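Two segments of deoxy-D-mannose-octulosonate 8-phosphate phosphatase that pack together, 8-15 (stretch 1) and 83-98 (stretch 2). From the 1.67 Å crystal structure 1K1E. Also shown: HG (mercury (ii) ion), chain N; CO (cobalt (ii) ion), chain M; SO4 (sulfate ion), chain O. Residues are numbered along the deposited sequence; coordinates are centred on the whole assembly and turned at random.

Stretch 1 8-15: IKFVITDV
Stretch 2 83-98: EKETACFDLMKQAGVT

A buried β-strand packs against an α-helix through apolar side chains, and a single salt bridge beside a metal site closes one end of the contact. The strand, centred on residues 10-14, and the helix, residues 84-95, run roughly antiparallel, at 144° between their N-to-C directions, with axes 9.9 Å apart at closest approach. CA atoms pair in register as Lys9 with Val97 (6.8 Å), Ile12 with Cys88 (7.7 Å) and Asp14 with Lys84 (9.4 Å), so the backbones diverge toward the salt bridge. The two stretches bury 402 Å² between them, and no hydrogen bond crosses.

Extended backbone angles, from -149/137 at Phe10 to -124/133 at Thr13, alternate the side chains: Phe10 and Ile12 point toward the helix, whereas Val11 and Thr13 are out of its reach. Phe10 contributes the largest area. With chi1 t (-170°) and chi2 36°, its flat ring lies beneath the last helical turn, where the small methyl of Ala95 sits over one face, CB 3.5 Å from the ring centroid and 4° off the normal, a CH-pi contact. Phe10 CZ lies 3.9 Å from Leu91 CB, and Phe10 CB lies 3.5 Å from Val97 CG2. Ile12 (m, t) fills the next step, its CG2 4.1 Å from Leu91 CD1 and its CD1 4.3 Å from Cys88 CB; Leu91 (m, t) thereby touches both strand residues.

Helical spacing brings Lys84, Leu91 and Ala95 toward the strand, while Phe89 and Lys93 point away. At the N-cap, Glu83 OE2 accepts from Thr86 N at 2.7 Å. The chain leaves the helix at Gly96, whose positive phi (81/26) would jam a CB against the preceding carbonyl O. Val97 (-127/159, chi1 m) then turns back toward the strand, its CG1 3.8 Å from Lys9 CB. The CB of Lys9 faces this contact, but the end of its side chain leads away.

At the other end Lys84 (m, t, t, t) is extended, so its NZ reaches Asp14 OD1 at 2.8 Å, a buried salt bridge. Asp14 (chi1 t, chi2 41°) leaves its backbone sideways and also binds cobalt through OD2 at 2.0 Å, while its OD1 lies 2.6 Å from the oxygen of water 1, a cobalt ligand. Lys84 NZ donates to sulfate O1 at 2.7 Å, its positive charge suiting a site that borders two anions. Cys88 (m) presents its SG to mercury at 2.4 Å.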

# COMPACT_ATOMS: atom_id res chain seq x y z
N ILE A 8 -33.14 0.89 2.58
CA ILE A 8 -32.27 -0.06 1.89
C ILE A 8 -32.37 -1.45 2.48
O ILE A 8 -32.24 -1.61 3.70
CB ILE A 8 -30.78 0.42 1.92
CG1 ILE A 8 -30.72 1.76 1.15
CG2 ILE A 8 -29.86 -0.66 1.30
CD1 ILE A 8 -29.37 2.47 1.13
N LYS A 9 -32.59 -2.42 1.61
CA LYS A 9 -32.68 -3.82 1.95
C LYS A 9 -31.61 -4.65 1.26
O LYS A 9 -31.43 -5.81 1.60
CB LYS A 9 -34.07 -4.41 1.57
CG LYS A 9 -35.20 -3.77 2.37
CD LYS A 9 -35.01 -3.90 3.88
CE LYS A 9 -34.95 -5.36 4.34
NZ LYS A 9 -34.97 -5.35 5.78
N PHE A 10 -30.90 -4.04 0.32
CA PHE A 10 -29.90 -4.74 -0.48
C PHE A 10 -28.79 -3.78 -0.87
O PHE A 10 -29.03 -2.66 -1.28
CB PHE A 10 -30.61 -5.26 -1.73
CG PHE A 10 -29.82 -6.22 -2.58
CD1 PHE A 10 -28.93 -7.17 -2.04
CD2 PHE A 10 -30.04 -6.21 -3.98
CE1 PHE A 10 -28.26 -8.10 -2.89
CE2 PHE A 10 -29.39 -7.12 -4.83
CZ PHE A 10 -28.50 -8.05 -4.31
N VAL A 11 -27.58 -4.26 -0.76
CA VAL A 11 -26.39 -3.47 -1.13
C VAL A 11 -25.64 -4.32 -2.12
O VAL A 11 -25.34 -5.49 -1.85
CB VAL A 11 -25.52 -3.25 0.07
CG1 VAL A 11 -24.12 -2.67 -0.37
CG2 VAL A 11 -26.22 -2.32 1.00
N ILE A 12 -25.40 -3.77 -3.30
CA ILE A 12 -24.59 -4.44 -4.34
C ILE A 12 -23.26 -3.66 -4.39
O ILE A 12 -23.25 -2.40 -4.53
CB ILE A 12 -25.26 -4.31 -5.73
CG1 ILE A 12 -26.57 -5.07 -5.77
CG2 ILE A 12 -24.31 -4.86 -6.83
CD1 ILE A 12 -27.35 -4.68 -7.01
N THR A 13 -22.15 -4.39 -4.34
CA THR A 13 -20.87 -3.74 -4.38
C THR A 13 -19.96 -4.22 -5.52
O THR A 13 -19.82 -5.42 -5.81
CB THR A 13 -20.11 -3.90 -3.01
OG1 THR A 13 -18.87 -3.18 -3.09
CG2 THR A 13 -19.73 -5.31 -2.75
N ASP A 14 -19.39 -3.24 -6.21
CA ASP A 14 -18.38 -3.51 -7.22
C ASP A 14 -17.19 -4.05 -6.40
O ASP A 14 -17.12 -3.93 -5.17
CB ASP A 14 -17.95 -2.19 -7.92
CG ASP A 14 -16.70 -2.35 -8.72
OD1 ASP A 14 -16.54 -3.38 -9.40
OD2 ASP A 14 -15.87 -1.42 -8.70
N VAL A 15 -16.25 -4.71 -7.08
CA VAL A 15 -15.09 -5.21 -6.36
C VAL A 15 -13.80 -4.38 -6.48
O VAL A 15 -13.33 -3.79 -5.51
CB VAL A 15 -14.73 -6.69 -6.82
CG1 VAL A 15 -13.42 -7.16 -6.20
CG2 VAL A 15 -15.88 -7.62 -6.39
N GLU A 83 -21.30 -5.86 -18.28
CA GLU A 83 -22.47 -5.01 -18.49
C GLU A 83 -23.25 -5.08 -17.19
O GLU A 83 -24.13 -5.94 -16.99
CB GLU A 83 -23.28 -5.53 -19.67
CG GLU A 83 -24.47 -4.69 -19.99
CD GLU A 83 -25.66 -5.00 -19.10
OE1 GLU A 83 -26.15 -6.15 -19.17
OE2 GLU A 83 -26.10 -4.09 -18.34
N LYS A 84 -22.95 -4.10 -16.34
CA LYS A 84 -23.53 -4.09 -15.01
C LYS A 84 -24.97 -3.69 -14.81
O LYS A 84 -25.57 -4.11 -13.83
CB LYS A 84 -22.62 -3.25 -14.08
CG LYS A 84 -21.24 -3.88 -13.98
CD LYS A 84 -20.36 -3.17 -12.94
CE LYS A 84 -18.94 -3.82 -12.88
NZ LYS A 84 -18.27 -3.29 -11.65
N GLU A 85 -25.57 -2.93 -15.73
CA GLU A 85 -26.96 -2.56 -15.50
C GLU A 85 -27.92 -3.76 -15.45
O GLU A 85 -28.81 -3.80 -14.62
CB GLU A 85 -27.46 -1.60 -16.58
CG GLU A 85 -28.96 -1.26 -16.37
CD GLU A 85 -29.56 -0.51 -17.57
OE1 GLU A 85 -28.77 0.18 -18.27
OE2 GLU A 85 -30.80 -0.60 -17.80
N THR A 86 -27.79 -4.74 -16.34
CA THR A 86 -28.73 -5.83 -16.21
C THR A 86 -28.35 -6.74 -15.02
O THR A 86 -29.23 -7.35 -14.42
CB THR A 86 -28.83 -6.65 -17.50
OG1 THR A 86 -27.56 -7.16 -17.81
CG2 THR A 86 -29.32 -5.74 -18.64
N ALA A 87 -27.06 -6.80 -14.66
CA ALA A 87 -26.60 -7.60 -13.54
C ALA A 87 -27.30 -7.04 -12.32
O ALA A 87 -27.71 -7.81 -11.45
CB ALA A 87 -25.06 -7.52 -13.31
N CYS A 88 -27.46 -5.72 -12.24
CA CYS A 88 -28.15 -5.16 -11.09
C CYS A 88 -29.54 -5.71 -10.97
O CYS A 88 -29.94 -6.17 -9.90
CB CYS A 88 -28.34 -3.61 -11.09
SG CYS A 88 -26.70 -2.77 -10.96
N PHE A 89 -30.32 -5.64 -12.04
CA PHE A 89 -31.69 -6.12 -11.87
C PHE A 89 -31.81 -7.60 -11.55
O PHE A 89 -32.73 -8.03 -10.81
CB PHE A 89 -32.46 -5.73 -13.10
CG PHE A 89 -32.50 -4.23 -13.30
CD1 PHE A 89 -33.16 -3.42 -12.39
CD2 PHE A 89 -31.89 -3.64 -14.40
CE1 PHE A 89 -33.23 -2.03 -12.58
CE2 PHE A 89 -31.96 -2.26 -14.59
CZ PHE A 89 -32.63 -1.46 -13.69
N ASP A 90 -30.86 -8.37 -12.10
CA ASP A 90 -30.84 -9.81 -11.87
C ASP A 90 -30.56 -10.08 -10.42
O ASP A 90 -31.20 -10.94 -9.82
CB ASP A 90 -29.78 -10.48 -12.73
CG ASP A 90 -30.15 -10.53 -14.20
OD1 ASP A 90 -29.23 -10.83 -15.05
OD2 ASP A 90 -31.35 -10.29 -14.47
N LEU A 91 -29.62 -9.32 -9.84
CA LEU A 91 -29.29 -9.53 -8.42
C LEU A 91 -30.45 -9.07 -7.55
O LEU A 91 -30.76 -9.66 -6.50
CB LEU A 91 -27.99 -8.77 -8.07
CG LEU A 91 -26.72 -9.39 -8.64
CD1 LEU A 91 -25.51 -8.39 -8.43
CD2 LEU A 91 -26.41 -10.78 -7.91
N MET A 92 -31.12 -8.01 -7.97
CA MET A 92 -32.24 -7.53 -7.16
C MET A 92 -33.31 -8.62 -7.14
O MET A 92 -33.85 -8.92 -6.08
CB MET A 92 -32.87 -6.28 -7.76
CG MET A 92 -31.92 -5.04 -7.62
SD MET A 92 -32.46 -3.75 -8.75
CE MET A 92 -31.30 -2.44 -8.52
N LYS A 93 -33.59 -9.16 -8.32
CA LYS A 93 -34.61 -10.19 -8.41
C LYS A 93 -34.20 -11.37 -7.52
O LYS A 93 -35.07 -11.97 -6.83
CB LYS A 93 -34.81 -10.63 -9.87
CG LYS A 93 -36.16 -11.27 -10.17
N GLN A 94 -32.91 -11.70 -7.48
CA GLN A 94 -32.49 -12.82 -6.62
C GLN A 94 -32.68 -12.45 -5.18
O GLN A 94 -33.04 -13.32 -4.35
CB GLN A 94 -31.02 -13.23 -6.86
CG GLN A 94 -30.76 -14.07 -8.12
CD GLN A 94 -29.31 -14.31 -8.32
OE1 GLN A 94 -28.74 -13.94 -9.38
NE2 GLN A 94 -28.66 -14.93 -7.33
N ALA A 95 -32.52 -11.17 -4.88
CA ALA A 95 -32.66 -10.73 -3.47
C ALA A 95 -34.09 -10.59 -3.01
O ALA A 95 -34.39 -10.57 -1.81
CB ALA A 95 -31.90 -9.34 -3.24
N GLY A 96 -35.00 -10.45 -3.96
CA GLY A 96 -36.39 -10.27 -3.60
C GLY A 96 -36.64 -8.82 -3.22
O GLY A 96 -37.56 -8.51 -2.45
N VAL A 97 -35.81 -7.93 -3.74
CA VAL A 97 -35.97 -6.52 -3.41
C VAL A 97 -36.05 -5.71 -4.66
O VAL A 97 -35.63 -6.15 -5.72
CB VAL A 97 -34.77 -6.00 -2.59
CG1 VAL A 97 -34.57 -6.85 -1.35
CG2 VAL A 97 -33.56 -5.98 -3.47
N THR A 98 -36.61 -4.52 -4.56
CA THR A 98 -36.77 -3.65 -5.69
C THR A 98 -35.55 -2.73 -5.85
O THR A 98 -34.74 -2.62 -4.93
CB THR A 98 -37.99 -2.73 -5.53
OG1 THR A 98 -37.71 -1.76 -4.54
CG2 THR A 98 -39.22 -3.56 -5.03
HG HG N . -27.43 -1.37 -9.16
CO CO M . -14.27 -0.94 -9.88
S SO4 O . -15.31 -4.05 -13.35
O1 SO4 O . -16.17 -2.87 -13.24
O2 SO4 O . -13.90 -3.57 -13.18
O3 SO4 O . -15.45 -4.68 -14.65
O4 SO4 O . -15.76 -4.96 -12.26
O HOH W 1 -14.22 -3.04 -10.46
O HOH W 2 -12.47 -0.39 -10.80
O HOH W 3 -15.55 -0.56 -11.54